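Local coordinates for HAT1-interacting factor 1 (Saccharomyces cerevisiae, PDB 4NQ0), which chaperones histones H3 and H4 as a component of the nuclear HAT-B complex, also binds H2A-H2B dimers, and takes part in chromatin assembly and telomere silencing, at residues A[258-263]-A[302-307]; A[278-283]-A[309-314]; A[286-291]-A[330-335]. All coordinates share one frame; numbering follows the deposited sequence.

Contact 1 (A[258-263]-A[302-307])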
# COMPACT_ATOMS: atom_id res chain seq x y z
N HIS A 258 5.58 3.91 4.53
CA HIS A 258 4.39 3.11 4.24
C HIS A 258 4.68 1.63 4.05
O HIS A 258 3.90 0.79 4.51
CB HIS A 258 3.61 3.70 3.07
CG HIS A 258 2.83 4.91 3.45
ND1 HIS A 258 2.86 6.09 2.73
CD2 HIS A 258 2.04 5.15 4.53
CE1 HIS A 258 2.09 6.98 3.33
NE2 HIS A 258 1.59 6.44 4.43
N TYR A 259 5.78 1.30 3.39
CA TYR A 259 6.22 -0.10 3.31
C TYR A 259 6.43 -0.73 4.70
O TYR A 259 6.06 -1.89 4.95
CB TYR A 259 7.51 -0.22 2.51
CG TYR A 259 7.41 0.06 1.02
CD1 TYR A 259 6.29 -0.30 0.27
CD2 TYR A 259 8.47 0.65 0.35
CE1 TYR A 259 6.22 -0.04 -1.10
CE2 TYR A 259 8.42 0.89 -1.01
CZ TYR A 259 7.30 0.54 -1.74
OH TYR A 259 7.25 0.78 -3.09
N LEU A 260 7.02 0.05 5.61
CA LEU A 260 7.18 -0.38 6.99
C LEU A 260 5.85 -0.54 7.73
O LEU A 260 5.75 -1.41 8.60
CB LEU A 260 8.05 0.60 7.78
CG LEU A 260 9.54 0.60 7.42
CD1 LEU A 260 10.18 1.82 8.05
CD2 LEU A 260 10.25 -0.67 7.86
N LYS A 261 4.88 0.31 7.43
CA LYS A 261 3.54 0.17 7.99
C LYS A 261 2.88 -1.10 7.47
O LYS A 261 2.24 -1.82 8.23
CB LYS A 261 2.65 1.38 7.66
CG LYS A 261 3.04 2.66 8.39
CD LYS A 261 2.22 2.93 9.65
CE LYS A 261 0.78 3.26 9.32
NZ LYS A 261 0.25 4.48 9.99
N ALA A 262 3.04 -1.37 6.18
CA ALA A 262 2.46 -2.57 5.57
C ALA A 262 3.05 -3.80 6.24
O ALA A 262 2.33 -4.70 6.65
CB ALA A 262 2.74 -2.60 4.06
N LEU A 263 4.37 -3.80 6.39
CA LEU A 263 5.09 -4.88 7.03
C LEU A 263 4.56 -5.13 8.44
O LEU A 263 4.30 -6.26 8.81
CB LEU A 263 6.59 -4.55 7.02
CG LEU A 263 7.61 -5.61 7.43
CD1 LEU A 263 7.67 -6.80 6.47
CD2 LEU A 263 8.99 -4.93 7.53
N LEU A 302 22.85 0.16 6.06
CA LEU A 302 23.55 -1.12 6.08
C LEU A 302 22.89 -2.11 7.02
O LEU A 302 22.73 -3.28 6.68
CB LEU A 302 25.03 -0.96 6.45
CG LEU A 302 25.94 -0.40 5.35
CD1 LEU A 302 27.38 -0.15 5.88
CD2 LEU A 302 25.95 -1.37 4.17
N LYS A 303 22.50 -1.64 8.20
CA LYS A 303 21.84 -2.50 9.19
C LYS A 303 20.53 -3.07 8.65
O LYS A 303 20.22 -4.23 8.89
CB LYS A 303 21.57 -1.76 10.49
CG LYS A 303 22.83 -1.38 11.25
CD LYS A 303 22.55 -0.70 12.60
CE LYS A 303 23.85 -0.09 13.15
NZ LYS A 303 23.73 0.52 14.52
N ARG A 304 19.75 -2.25 7.94
CA ARG A 304 18.47 -2.72 7.39
C ARG A 304 18.70 -3.66 6.21
O ARG A 304 18.02 -4.68 6.09
CB ARG A 304 17.58 -1.55 6.94
CG ARG A 304 16.16 -1.98 6.57
CD ARG A 304 15.30 -2.18 7.81
NE ARG A 304 14.05 -2.90 7.55
CZ ARG A 304 13.03 -3.01 8.40
NH1 ARG A 304 13.05 -2.40 9.59
NH2 ARG A 304 11.96 -3.73 8.05
N PHE A 305 19.65 -3.33 5.34
CA PHE A 305 19.98 -4.22 4.23
C PHE A 305 20.40 -5.61 4.73
O PHE A 305 19.96 -6.62 4.20
CB PHE A 305 21.10 -3.65 3.36
CG PHE A 305 20.76 -2.37 2.64
CD1 PHE A 305 19.47 -2.09 2.26
CD2 PHE A 305 21.76 -1.47 2.31
CE1 PHE A 305 19.16 -0.93 1.60
CE2 PHE A 305 21.47 -0.31 1.64
CZ PHE A 305 20.16 -0.03 1.28
N LYS A 306 21.25 -5.65 5.75
CA LYS A 306 21.74 -6.93 6.26
C LYS A 306 20.64 -7.73 6.92
O LYS A 306 20.62 -8.96 6.85
CB LYS A 306 22.89 -6.71 7.23
CG LYS A 306 24.18 -6.32 6.54
CD LYS A 306 25.21 -5.80 7.53
CE LYS A 306 26.52 -5.47 6.85
NZ LYS A 306 27.42 -4.69 7.75
N HIS A 307 19.73 -7.03 7.59
CA HIS A 307 18.55 -7.67 8.15
C HIS A 307 17.72 -8.35 7.04
O HIS A 307 17.29 -9.48 7.20
CB HIS A 307 17.72 -6.63 8.89
CG HIS A 307 16.31 -7.06 9.16
ND1 HIS A 307 15.97 -7.86 10.22
CD2 HIS A 307 15.16 -6.82 8.48
CE1 HIS A 307 14.67 -8.09 10.20
NE2 HIS A 307 14.16 -7.46 9.15
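Arg304 reaches across from helix 298-316 to meet Leu260 and Leu263 of helix 252-266, a contact between alternate helices of the TPR solenoid. The backbones stand well apart, with 11.5 Å between the CA atoms of Leu260 and Arg304, and the long arginine spans most of that gap. Its CG lies opposite the backbone N (chi1 -171°), which sends the side chain toward the leucines; the chain bends at chi2 (79°) and then runs extended to the guanidinium (chi3 -165°). Leu260 slides past it in the opposite direction and lays CD2 over one face of the Arg304 guanidinium, 3.7 Å from Arg304 CZ, off to the rim rather than over the centre. His307, one turn further along the arginine's own helix, holds CD2 over the other face, so the flat group lies between a methyl and an imidazole. Both ends have polar partners as well: NH1 hydrogen-bonds to the carbonyl O of Leu170, and NH2 forms a salt bridge with Glu283 of helix 273-290, which probably fixes the rotation of the guanidinium. Leu263 comes head-on at the edge, its CD2 in the guanidinium plane and 3.2 Å from NH2 of Arg304.

Contact 2 (A[278-283]-A[309-314])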
# COMPACT_ATOMS: atom_id res chain seq x y z
N LYS A 278 4.27 -11.92 1.52
CA LYS A 278 4.02 -10.48 1.62
C LYS A 278 5.02 -9.82 2.56
O LYS A 278 5.50 -8.72 2.28
CB LYS A 278 2.57 -10.22 2.02
CG LYS A 278 1.57 -10.56 0.89
CD LYS A 278 0.15 -10.20 1.24
CE LYS A 278 -0.78 -10.31 0.03
NZ LYS A 278 -0.60 -9.17 -0.92
N VAL A 279 5.34 -10.49 3.65
CA VAL A 279 6.36 -10.00 4.57
C VAL A 279 7.67 -9.80 3.81
O VAL A 279 8.26 -8.72 3.86
CB VAL A 279 6.55 -10.96 5.76
CG1 VAL A 279 7.79 -10.58 6.57
CG2 VAL A 279 5.31 -10.94 6.64
N ILE A 280 8.10 -10.83 3.09
CA ILE A 280 9.36 -10.79 2.34
C ILE A 280 9.33 -9.69 1.29
O ILE A 280 10.29 -8.94 1.14
CB ILE A 280 9.65 -12.14 1.63
CG1 ILE A 280 9.86 -13.28 2.64
CG2 ILE A 280 10.87 -12.02 0.73
CD1 ILE A 280 11.02 -13.08 3.55
N GLN A 281 8.23 -9.60 0.56
CA GLN A 281 8.06 -8.54 -0.43
C GLN A 281 8.21 -7.13 0.18
O GLN A 281 8.90 -6.28 -0.37
CB GLN A 281 6.69 -8.67 -1.10
CG GLN A 281 6.38 -7.52 -2.05
CD GLN A 281 5.05 -7.66 -2.73
OE1 GLN A 281 4.04 -8.04 -2.12
NE2 GLN A 281 5.02 -7.32 -4.01
N ALA A 282 7.55 -6.90 1.32
CA ALA A 282 7.60 -5.60 2.01
C ALA A 282 9.02 -5.26 2.52
O ALA A 282 9.48 -4.11 2.40
CB ALA A 282 6.62 -5.59 3.16
N GLU A 283 9.72 -6.26 3.07
CA GLU A 283 11.11 -6.07 3.47
C GLU A 283 11.97 -5.65 2.30
O GLU A 283 12.80 -4.75 2.44
CB GLU A 283 11.70 -7.34 4.07
CG GLU A 283 11.05 -7.79 5.37
CD GLU A 283 11.61 -7.11 6.61
OE1 GLU A 283 12.33 -6.09 6.48
OE2 GLU A 283 11.32 -7.62 7.73
N LYS A 309 18.70 -9.16 3.92
CA LYS A 309 19.52 -10.24 3.36
C LYS A 309 19.41 -11.54 4.16
O LYS A 309 19.18 -12.59 3.60
CB LYS A 309 20.98 -9.79 3.27
CG LYS A 309 21.96 -10.86 2.83
CD LYS A 309 23.37 -10.28 2.72
CE LYS A 309 24.39 -11.37 2.42
NZ LYS A 309 25.75 -10.82 2.28
N ALA A 310 19.54 -11.45 5.48
CA ALA A 310 19.44 -12.61 6.35
C ALA A 310 18.08 -13.26 6.23
O ALA A 310 17.97 -14.48 6.16
CB ALA A 310 19.70 -12.23 7.81
N LEU A 311 17.04 -12.44 6.22
CA LEU A 311 15.68 -12.92 6.11
C LEU A 311 15.45 -13.68 4.80
O LEU A 311 14.86 -14.76 4.81
CB LEU A 311 14.71 -11.77 6.21
CG LEU A 311 13.25 -12.20 6.22
CD1 LEU A 311 12.97 -13.13 7.41
CD2 LEU A 311 12.34 -10.98 6.24
N LEU A 312 15.90 -13.10 3.69
CA LEU A 312 15.73 -13.70 2.36
C LEU A 312 16.58 -14.95 2.20
O LEU A 312 16.15 -15.92 1.57
CB LEU A 312 16.04 -12.71 1.24
CG LEU A 312 14.84 -11.92 0.72
CD1 LEU A 312 15.27 -10.53 0.24
CD2 LEU A 312 14.15 -12.68 -0.41
N GLU A 313 17.80 -14.91 2.75
CA GLU A 313 18.66 -16.09 2.75
C GLU A 313 17.94 -17.23 3.45
O GLU A 313 17.90 -18.34 2.93
CB GLU A 313 20.01 -15.80 3.40
CG GLU A 313 20.98 -15.04 2.48
CD GLU A 313 22.27 -14.64 3.17
OE1 GLU A 313 22.32 -14.63 4.42
OE2 GLU A 313 23.26 -14.34 2.46
N LYS A 314 17.36 -16.96 4.62
CA LYS A 314 16.65 -17.99 5.38
C LYS A 314 15.46 -18.54 4.62
O LYS A 314 15.19 -19.74 4.64
CB LYS A 314 16.17 -17.43 6.72
CG LYS A 314 15.77 -18.49 7.75
CD LYS A 314 14.77 -17.94 8.76
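Ile280 is set with CG2 opposite its backbone N and CG1 opposite the carbonyl carbon (chi1 -64°), so its two branches can serve two neighbours on helix 298-316. CG2 of Ile280 meets Leu312 CD2 at 3.5 Å, while Ile280 CD1 reaches the branch point of the preceding leucine, 3.6 Å from Leu311 CG. Leu311, with CG trans to its own N (chi1 -175°), brings CD2 up against both Ile280 CD1 and Glu283 CG. Leu311 CD2 touches the aliphatic part of the glutamate, 3.5 Å from Glu283 CG, and the two side chains cross at about a right angle. Helices 273-290 and 298-316 follow each other in the chain and run roughly antiparallel, as expected of neighbouring helices in a TPR array; over these segments the axes approach to 10.4 Å at 146°. Glu283 thus has two roles: its CG packs against leucine, while OE2 is hydrogen-bonded to His307 NE2 and OE1 keeps its salt bridge to Arg304. An alanine in place of Ile280 would probably leave Leu311 CG and Leu312 CD2 without this apolar neighbour and open a gap between the two helices. The following helix, 323-344, closes over the same place, with Gln326 touching both Ile280 and Leu312, Arg329 lying against Ile280, and Ile333 packing on Leu312.

Contact 3 (A[286-291]-A[330-335])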
# COMPACT_ATOMS: atom_id res chain seq x y z
N VAL A 286 11.16 -1.95 1.13
CA VAL A 286 11.84 -1.04 2.07
C VAL A 286 13.28 -0.77 1.63
O VAL A 286 13.69 0.38 1.52
CB VAL A 286 11.82 -1.61 3.50
CG1 VAL A 286 12.86 -0.90 4.39
CG2 VAL A 286 10.41 -1.51 4.10
N CYS A 287 14.03 -1.84 1.36
CA CYS A 287 15.43 -1.73 0.94
C CYS A 287 15.59 -1.03 -0.40
O CYS A 287 16.52 -0.24 -0.59
CB CYS A 287 16.08 -3.11 0.88
SG CYS A 287 16.16 -3.87 2.51
N ASP A 288 14.69 -1.34 -1.34
CA ASP A 288 14.76 -0.75 -2.66
C ASP A 288 14.51 0.76 -2.62
O ASP A 288 15.17 1.51 -3.34
CB ASP A 288 13.77 -1.42 -3.62
CG ASP A 288 14.23 -1.34 -5.07
OD1 ASP A 288 15.24 -1.99 -5.40
OD2 ASP A 288 13.59 -0.62 -5.86
N ALA A 289 13.58 1.20 -1.79
CA ALA A 289 13.34 2.63 -1.61
C ALA A 289 14.48 3.26 -0.81
O ALA A 289 14.93 4.35 -1.14
CB ALA A 289 12.02 2.85 -0.90
N LEU A 290 14.95 2.55 0.21
CA LEU A 290 16.04 3.01 1.08
C LEU A 290 17.32 3.36 0.33
O LEU A 290 18.05 4.26 0.76
CB LEU A 290 16.34 1.94 2.13
CG LEU A 290 17.10 2.27 3.41
CD1 LEU A 290 16.61 3.55 4.07
CD2 LEU A 290 16.96 1.08 4.38
N ARG A 291 17.60 2.69 -0.78
CA ARG A 291 18.82 3.04 -1.53
C ARG A 291 18.78 4.46 -2.10
O ARG A 291 19.83 5.07 -2.28
CB ARG A 291 19.13 2.01 -2.62
CG ARG A 291 18.13 1.93 -3.73
CD ARG A 291 18.14 0.55 -4.40
NE ARG A 291 19.19 0.46 -5.40
CZ ARG A 291 19.00 0.29 -6.71
NH1 ARG A 291 17.78 0.14 -7.22
NH2 ARG A 291 20.06 0.25 -7.52
N LEU A 330 17.54 -10.90 -3.60
CA LEU A 330 18.71 -11.10 -2.77
C LEU A 330 19.96 -10.49 -3.43
O LEU A 330 20.74 -9.80 -2.77
CB LEU A 330 18.90 -12.60 -2.54
CG LEU A 330 19.83 -13.09 -1.43
CD1 LEU A 330 19.58 -12.38 -0.09
CD2 LEU A 330 19.62 -14.61 -1.31
N ALA A 331 20.11 -10.73 -4.73
CA ALA A 331 21.18 -10.13 -5.52
C ALA A 331 21.14 -8.60 -5.48
O ALA A 331 22.17 -7.95 -5.34
CB ALA A 331 21.10 -10.60 -6.97
N GLN A 332 19.94 -8.03 -5.59
CA GLN A 332 19.77 -6.58 -5.52
C GLN A 332 20.15 -6.03 -4.14
O GLN A 332 20.78 -4.98 -4.03
CB GLN A 332 18.32 -6.19 -5.83
CG GLN A 332 18.08 -4.69 -5.79
CD GLN A 332 18.83 -3.96 -6.89
OE1 GLN A 332 19.78 -3.20 -6.63
NE2 GLN A 332 18.43 -4.19 -8.13
N ILE A 333 19.76 -6.74 -3.09
CA ILE A 333 20.10 -6.32 -1.73
C ILE A 333 21.61 -6.30 -1.55
O ILE A 333 22.13 -5.40 -0.92
CB ILE A 333 19.42 -7.20 -0.67
CG1 ILE A 333 17.90 -6.96 -0.69
CG2 ILE A 333 19.91 -6.89 0.72
CD1 ILE A 333 17.11 -8.13 -0.15
N GLN A 334 22.31 -7.25 -2.16
CA GLN A 334 23.76 -7.26 -2.10
C GLN A 334 24.33 -6.05 -2.85
O GLN A 334 25.31 -5.45 -2.41
CB GLN A 334 24.33 -8.57 -2.66
CG GLN A 334 25.83 -8.73 -2.43
CD GLN A 334 26.20 -8.78 -0.96
OE1 GLN A 334 25.62 -9.55 -0.19
NE2 GLN A 334 27.17 -7.96 -0.55
N ASP A 335 23.74 -5.71 -3.99
CA ASP A 335 24.14 -4.49 -4.70
C ASP A 335 23.94 -3.26 -3.80
O ASP A 335 24.81 -2.39 -3.74
CB ASP A 335 23.34 -4.28 -5.99
CG ASP A 335 23.47 -5.44 -6.95
OD1 ASP A 335 24.42 -6.24 -6.82
OD2 ASP A 335 22.59 -5.55 -7.83
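Arg291 meets helix 323-344 in two ways: its NE forms a salt bridge with OD1 of Asp336, and one face of its guanidinium receives Gln332. The arginine starts with CG wedged between its backbone N and carbonyl carbon (chi1 66°), then bends at chi3 (-83°), and this course brings the guanidinium alongside both Asp288 and Gln332. Gln332 crosses it at about a right angle and brings one end of its amide over the centre of that face, the planes 38° apart. On the arginine's own helix, Arg291 NH1 stands 3.8 Å from Asp288 OD1 in a long salt bridge. Gln332 CG is a plain neighbour of the same oxygen, 3.9 Å from Asp288 OD1, and the two side chains also cross at about a right angle. The other carboxylate oxygen, OD2, has a weak, long ion pair with Arg247. Helices 273-290 and 323-344 are alternate members of the TPR-type solenoid, with helix 298-316 running between them in sequence. Behind the polar layer Cys287 and Ile333 both pack on helix 298-316, Cys287 on Phe305 and Ala308, Ile333 on Leu312. The polar layer itself lies at the surface. Asp288, Arg291 and Gln332 all fall within the region that interacts with the H2A-H2B dimer, Gln332 being its last residue.

In the fold
The three contacts join four helices consecutive in the chain, 252-266, 273-290, 298-316 and 323-344, on the C-terminal side of the TPR solenoid. Contact 2 pairs successive helices; contacts 1 and 3 each skip one. Along the chain their segments alternate, so the connections interlock. Their centres are about 9 Å (contacts 1 and 2), 10 Å (1 and 3) and 11 Å (2 and 3) apart. Direct bridges link them: the Arg304-Glu283 salt bridge joins contacts 1 and 2, Tyr259 CB packs on Val286 CG2 between 1 and 3, and Lys309 NZ of contact 2 probably hydrogen-bonds Gln334 OE1 of contact 3 at 2.8 Å. All three lie wholly or largely within the region that interacts with H2A-H2B.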